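Putative sortase (Streptococcus pneumoniae, PDB 2W1K) probably acts as a pilus-building, class C sortase, a cysteine transpeptidase that helps covalently assemble pilin subunits into surface fibres. Local coordinates at residues Y21-Q24 with Q25-L29; Q33-A36 with S37-R40. All blocks are in the same frame, centred on the assembly; numbering follows the deposited sequence.

Contact 1 of 2, residues Y21-Q24 with Q25-L29; sequences YQEQ and QNHSL
Ser28 grips the carbonyl of Gln24 twice. Its OG donates to Gln24 O over 2.6 Å, and its N donates to the same oxygen over 2.9 Å, the two approaching from opposite faces of the carbonyl plane. With OG beside its backbone N (chi1 -62°), the hydroxyl can turn back to the preceding turn; OG is also hydrogen-bonded with Tyr64 OH. His27 N meets Glu23 O almost straight, with an N-H...O angle of 171°. Such i to i+4 bonds run through the surface helix 18-34, one of the N-terminal helices beside the sortase beta core, and the same spacing sets Gln25 one turn beyond Tyr21. There Gln25 CG lies over the phenol face in a CH-pi contact, 3.7 Å from the ring centroid of Tyr21. The bent Gln25 side chain then lays its amide nearly parallel to the ring, shifted toward the hydroxyl end, the planes 9° apart, and its NE2 bonds a MES molecule, probably from the crystallisation solution; Tyr21 OH is held by Glu141. Outermost, the extended Glu23 chain runs beside the imidazole of His27, with CG and OE2 each 3.3 Å from CE1, while ND1 bonds the backbone oxygen of Val56 in a neighbouring loop.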
ATOM      1  N   TYR A  21     -13.845  -4.480  11.045  1.00 26.70           N
ATOM      2  CA  TYR A  21     -12.770  -3.588  11.050  1.00 27.14           C
ATOM      3  C   TYR A  21     -11.873  -3.974  12.244  1.00 28.14           C
ATOM      4  O   TYR A  21     -10.613  -3.986  12.151  1.00 30.32           O
ATOM      5  CB  TYR A  21     -13.329  -2.145  11.237  1.00 26.76           C
ATOM      6  CG  TYR A  21     -12.287  -1.126  11.781  1.00 29.68           C
ATOM      7  CD1 TYR A  21     -11.343  -0.526  10.939  1.00 27.59           C
ATOM      8  CD2 TYR A  21     -12.217  -0.824  13.150  1.00 27.37           C
ATOM      9  CE1 TYR A  21     -10.377   0.366  11.461  1.00 26.63           C
ATOM     10  CE2 TYR A  21     -11.249   0.025  13.666  1.00 27.80           C
ATOM     11  CZ  TYR A  21     -10.362   0.657  12.828  1.00 29.06           C
ATOM     12  OH  TYR A  21      -9.444   1.578  13.374  1.00 28.19           O
ATOM     13  N   GLN A  22     -12.488  -4.250  13.372  1.00 27.06           N
ATOM     14  CA  GLN A  22     -11.678  -4.569  14.580  1.00 28.99           C
ATOM     15  C   GLN A  22     -10.948  -5.948  14.419  1.00 28.53           C
ATOM     16  O   GLN A  22      -9.810  -6.167  14.910  1.00 28.75           O
ATOM     17  CB  GLN A  22     -12.554  -4.588  15.860  1.00 27.87           C
ATOM     18  CG  GLN A  22     -11.747  -4.570  17.172  1.00 28.50           C
ATOM     19  CD  GLN A  22     -10.776  -3.383  17.297  1.00 31.90           C
ATOM     20  OE1 GLN A  22      -9.565  -3.595  17.424  1.00 36.46           O
ATOM     21  NE2 GLN A  22     -11.286  -2.143  17.215  1.00 30.17           N
ATOM     22  N   GLU A  23     -11.615  -6.869  13.729  1.00 26.11           N
ATOM     23  CA  GLU A  23     -10.975  -8.097  13.411  1.00 27.06           C
ATOM     24  C   GLU A  23      -9.781  -7.881  12.407  1.00 27.43           C
ATOM     25  O   GLU A  23      -8.697  -8.449  12.589  1.00 28.03           O
ATOM     26  CB  GLU A  23     -12.010  -9.053  12.862  1.00 25.73           C
ATOM     27  CG  GLU A  23     -11.439 -10.345  12.485  1.00 34.11           C
ATOM     28  CD  GLU A  23     -12.507 -11.313  11.944  1.00 44.73           C
ATOM     29  OE1 GLU A  23     -13.540 -10.845  11.339  1.00 49.78           O
ATOM     30  OE2 GLU A  23     -12.310 -12.541  12.106  1.00 43.55           O
ATOM     31  N   GLN A  24      -9.931  -7.017  11.397  1.00 28.13           N
ATOM     32  CA  GLN A  24      -8.768  -6.717  10.525  1.00 28.60           C
ATOM     33  C   GLN A  24      -7.656  -6.001  11.280  1.00 27.58           C
ATOM     34  O   GLN A  24      -6.487  -6.182  10.957  1.00 28.42           O
ATOM     35  CB  GLN A  24      -9.130  -5.812   9.328  1.00 28.76           C
ATOM     36  CG  GLN A  24     -10.109  -6.406   8.360  1.00 32.12           C
ATOM     37  CD  GLN A  24      -9.470  -7.443   7.483  1.00 34.63           C
ATOM     38  OE1 GLN A  24      -8.780  -7.064   6.511  1.00 31.66           O
ATOM     39  NE2 GLN A  24      -9.688  -8.775   7.791  1.00 30.16           N
ATOM     40  N   GLN A  25      -8.026  -5.083  12.164  1.00 28.25           N
ATOM     41  CA  GLN A  25      -7.041  -4.447  13.023  1.00 27.52           C
ATOM     42  C   GLN A  25      -6.210  -5.469  13.777  1.00 27.79           C
ATOM     43  O   GLN A  25      -4.953  -5.480  13.758  1.00 26.75           O
ATOM     44  CB  GLN A  25      -7.796  -3.471  13.977  1.00 28.71           C
ATOM     45  CG  GLN A  25      -8.326  -2.198  13.242  1.00 25.28           C
ATOM     46  CD  GLN A  25      -7.264  -1.180  13.012  1.00 32.26           C
ATOM     47  OE1 GLN A  25      -6.683  -0.615  14.014  1.00 30.83           O
ATOM     48  NE2 GLN A  25      -6.977  -0.883  11.731  1.00 28.07           N
ATOM     49  N   ASN A  26      -6.894  -6.384  14.457  1.00 27.84           N
ATOM     50  CA  ASN A  26      -6.188  -7.313  15.316  1.00 26.24           C
ATOM     51  C   ASN A  26      -5.376  -8.372  14.504  1.00 25.91           C
ATOM     52  O   ASN A  26      -4.261  -8.703  14.839  1.00 25.06           O
ATOM     53  CB  ASN A  26      -7.237  -8.020  16.099  1.00 24.96           C
ATOM     54  CG  ASN A  26      -7.896  -7.111  17.184  1.00 30.55           C
ATOM     55  OD1 ASN A  26      -7.522  -5.933  17.403  1.00 29.29           O
ATOM     56  ND2 ASN A  26      -8.854  -7.699  17.892  1.00 28.07           N
ATOM     57  N   HIS A  27      -5.946  -8.925  13.431  1.00 26.96           N
ATOM     58  CA  HIS A  27      -5.198  -9.782  12.523  1.00 26.50           C
ATOM     59  C   HIS A  27      -3.994  -9.091  11.922  1.00 28.02           C
ATOM     60  O   HIS A  27      -2.961  -9.775  11.662  1.00 29.68           O
ATOM     61  CB  HIS A  27      -6.105 -10.348  11.426  1.00 24.12           C
ATOM     62  CG  HIS A  27      -7.177 -11.234  11.998  1.00 31.17           C
ATOM     63  ND1 HIS A  27      -8.191 -11.784  11.252  1.00 30.32           N
ATOM     64  CD2 HIS A  27      -7.381 -11.664  13.285  1.00 30.80           C
ATOM     65  CE1 HIS A  27      -8.979 -12.506  12.040  1.00 33.99           C
ATOM     66  NE2 HIS A  27      -8.502 -12.454  13.277  1.00 35.34           N
ATOM     67  N   SER A  28      -4.133  -7.788  11.590  1.00 24.71           N
ATOM     68  CA  SER A  28      -2.994  -7.073  11.046  1.00 26.23           C
ATOM     69  C   SER A  28      -1.889  -6.849  12.104  1.00 26.98           C
ATOM     70  O   SER A  28      -0.673  -6.939  11.808  1.00 27.21           O
ATOM     71  CB  SER A  28      -3.426  -5.660  10.499  1.00 25.07           C
ATOM     72  OG  SER A  28      -4.383  -5.783   9.424  1.00 23.74           O
ATOM     73  N   LEU A  29      -2.302  -6.455  13.309  1.00 24.22           N
ATOM     74  CA  LEU A  29      -1.305  -6.381  14.404  1.00 25.34           C
ATOM     75  C   LEU A  29      -0.527  -7.711  14.500  1.00 24.02           C
ATOM     76  O   LEU A  29       0.681  -7.659  14.590  1.00 23.34           O
ATOM     77  CB  LEU A  29      -1.988  -6.154  15.786  1.00 21.70           C
ATOM     78  CG  LEU A  29      -1.019  -5.886  16.926  1.00 27.11           C
ATOM     79  CD1 LEU A  29      -0.097  -4.695  16.627  1.00 25.61           C
ATOM     80  CD2 LEU A  29      -1.902  -5.643  18.218  1.00 25.60           C
TER

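Contact 2 of 2, residues Q33-A36 with S37-R40; sequences QRLA and SQNR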
ATOM      1  N   GLN A  33       3.466  -8.668  14.168  1.00 28.43           N
ATOM      2  CA  GLN A  33       4.182  -9.208  15.307  1.00 29.97           C
ATOM      3  C   GLN A  33       4.975 -10.387  14.836  1.00 31.44           C
ATOM      4  O   GLN A  33       6.101 -10.522  15.274  1.00 30.19           O
ATOM      5  CB  GLN A  33       3.270  -9.671  16.466  1.00 30.72           C
ATOM      6  CG  GLN A  33       2.427  -8.509  17.168  1.00 38.40           C
ATOM      7  CD  GLN A  33       3.159  -7.659  18.278  1.00 44.14           C
ATOM      8  OE1 GLN A  33       3.528  -6.444  18.037  1.00 42.40           O
ATOM      9  NE2 GLN A  33       3.382  -8.290  19.501  1.00 43.97           N
ATOM     10  N   ARG A  34       4.447 -11.206  13.899  1.00 31.07           N
ATOM     11  CA  ARG A  34       5.226 -12.376  13.421  1.00 32.83           C
ATOM     12  C   ARG A  34       6.418 -12.075  12.555  1.00 35.09           C
ATOM     13  O   ARG A  34       7.285 -12.970  12.373  1.00 35.72           O
ATOM     14  CB  ARG A  34       4.382 -13.368  12.620  1.00 32.21           C
ATOM     15  CG  ARG A  34       3.132 -13.787  13.263  1.00 32.53           C
ATOM     16  CD  ARG A  34       2.382 -14.881  12.558  1.00 28.09           C
ATOM     17  NE  ARG A  34       1.850 -14.567  11.214  1.00 30.39           N
ATOM     18  CZ  ARG A  34       0.643 -14.061  11.003  1.00 27.63           C
ATOM     19  NH1 ARG A  34      -0.127 -13.756  12.061  1.00 26.49           N
ATOM     20  NH2 ARG A  34       0.205 -13.882   9.778  1.00 30.72           N
ATOM     21  N   LEU A  35       6.489 -10.879  11.955  1.00 35.88           N
ATOM     22  CA  LEU A  35       7.661 -10.524  11.130  1.00 37.39           C
ATOM     23  C   LEU A  35       9.045 -10.513  11.803  1.00 41.01           C
ATOM     24  O   LEU A  35      10.070 -10.735  11.112  1.00 39.90           O
ATOM     25  CB  LEU A  35       7.493  -9.113  10.593  1.00 37.00           C
ATOM     26  CG  LEU A  35       6.325  -8.872   9.661  1.00 33.97           C
ATOM     27  CD1 LEU A  35       6.318  -7.358   9.345  1.00 30.81           C
ATOM     28  CD2 LEU A  35       6.490  -9.752   8.417  1.00 33.03           C
ATOM     29  N   ALA A  36       9.151 -10.197  13.092  1.00 44.70           N
ATOM     30  CA  ALA A  36      10.515 -10.458  13.724  1.00 51.67           C
ATOM     31  C   ALA A  36      11.115 -11.850  13.217  1.00 54.69           C
ATOM     32  O   ALA A  36      12.173 -11.899  12.505  1.00 56.43           O
ATOM     33  CB  ALA A  36      10.521 -10.346  15.325  1.00 50.39           C
ATOM     34  N   SER A  37      10.412 -12.945  13.542  1.00 57.65           N
ATOM     35  CA  SER A  37      10.564 -14.299  12.886  1.00 60.54           C
ATOM     36  C   SER A  37      10.928 -14.471  11.354  1.00 62.35           C
ATOM     37  O   SER A  37      11.880 -15.216  11.052  1.00 63.03           O
ATOM     38  CB  SER A  37       9.340 -15.178  13.212  1.00 60.29           C
ATOM     39  OG  SER A  37       8.780 -14.825  14.470  1.00 58.93           O
ATOM     40  N   GLN A  38      10.172 -13.878  10.401  1.00 64.57           N
ATOM     41  CA  GLN A  38      10.560 -13.923   8.941  1.00 66.07           C
ATOM     42  C   GLN A  38      11.914 -13.259   8.594  1.00 66.65           C
ATOM     43  O   GLN A  38      12.587 -12.687   9.491  1.00 67.46           O
ATOM     44  CB  GLN A  38       9.477 -13.303   8.041  1.00 66.61           C
ATOM     45  CG  GLN A  38       8.259 -14.215   7.783  1.00 67.47           C
ATOM     46  CD  GLN A  38       7.249 -13.555   6.792  1.00 67.48           C
ATOM     47  OE1 GLN A  38       6.062 -13.372   7.120  1.00 64.48           O
ATOM     48  NE2 GLN A  38       7.745 -13.152   5.606  1.00 65.15           N
ATOM     49  N   ASN A  39      12.318 -13.326   7.314  1.00 66.40           N
ATOM     50  CA  ASN A  39      13.546 -12.608   6.889  1.00 66.55           C
ATOM     51  C   ASN A  39      13.648 -11.928   5.498  1.00 65.27           C
ATOM     52  O   ASN A  39      13.528 -10.688   5.370  1.00 65.53           O
ATOM     53  CB  ASN A  39      14.840 -13.365   7.246  1.00 67.22           C
ATOM     54  CG  ASN A  39      15.654 -12.608   8.296  1.00 70.23           C
ATOM     55  OD1 ASN A  39      16.007 -11.429   8.089  1.00 72.13           O
ATOM     56  ND2 ASN A  39      15.921 -13.258   9.443  1.00 71.44           N
ATOM     57  N   ARG A  40      13.878 -12.742   4.470  1.00 62.95           N
ATOM     58  CA  ARG A  40      13.892 -12.254   3.102  1.00 60.01           C
ATOM     59  C   ARG A  40      12.499 -11.727   2.630  1.00 57.24           C
ATOM     60  O   ARG A  40      11.431 -12.393   2.684  1.00 57.02           O
ATOM     61  CB  ARG A  40      14.512 -13.292   2.145  1.00 60.52           C
ATOM     62  CG  ARG A  40      16.066 -13.352   2.219  1.00 64.17           C
ATOM     63  CD  ARG A  40      16.690 -14.151   1.059  1.00 69.89           C
ATOM     64  NE  ARG A  40      16.555 -13.399  -0.185  1.00 74.73           N
ATOM     65  CZ  ARG A  40      15.702 -13.688  -1.170  1.00 77.39           C
ATOM     66  NH1 ARG A  40      15.657 -12.896  -2.238  1.00 78.71           N
ATOM     67  NH2 ARG A  40      14.906 -14.760  -1.102  1.00 76.66           N
TER
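The amide of Gln38 is the flat group that meets the preceding turn, and it does so at its oxygen end: the methyl carbon CD2 of Leu35 stands above the amide plane, 3.9 Å from OE1 of Gln38. The extended Gln38 chain carries the amide to the level of that methyl, and the two side chains pass each other at a slant. Each then looks outward to a different loop residue, Leu35 touching Pro98 and Gln38 touching Asp95. The guanidinium of Arg34, another planar group, is used outside the turn: its NH2 bonds the backbone oxygen of Tyr54.

It is the carbonyl of Arg34 that faces the later residues. Ser37 OG donates a weak hydrogen bond to Arg34 O across 3.2 Å, with CB of Ser37 slightly closer to that same oxygen, at 3.1 Å. A chi1 of -29°, well short of a staggered value, swings the hydroxyl back over the turn. This is a serine-to-carbonyl link three residues apart, where helix 18-34 gives way to the loop that runs on to strand 65-69; in class C sortases the corresponding loop bears the lid over the active site, and the same is probable here. Further along, the backbone oxygens Ala36 O and Gln38 O come within 3.1 Å of each other, two acceptors with no proton to share.

A weak serine bond, a methyl over an amide oxygen and two acceptors brought close imply a turn held lightly from within, while Arg34, Leu35 and Gln38 also bond or touch loop residues beyond it.

How the contacts relate
Both contacts lie on the surface and both draw on helix 18-34, contact 1 from its body and contact 2 from its last residues and the loop beyond, with centres about 18 Å apart. They follow in series along the chain and do not otherwise touch. Their chemistry changes with place: contact 1 has the repeating backbone bonds of a helix, a buried serine and a stacked tyrosine, whereas contact 2 has a weak serine-to-carbonyl bond and sparse side-chain packing. Their outside partners bring them together again: contact 1 bonds Val56 and Tyr64 and contact 2 bonds Tyr54, with Val56 and Tyr54 in the same loop after the helix.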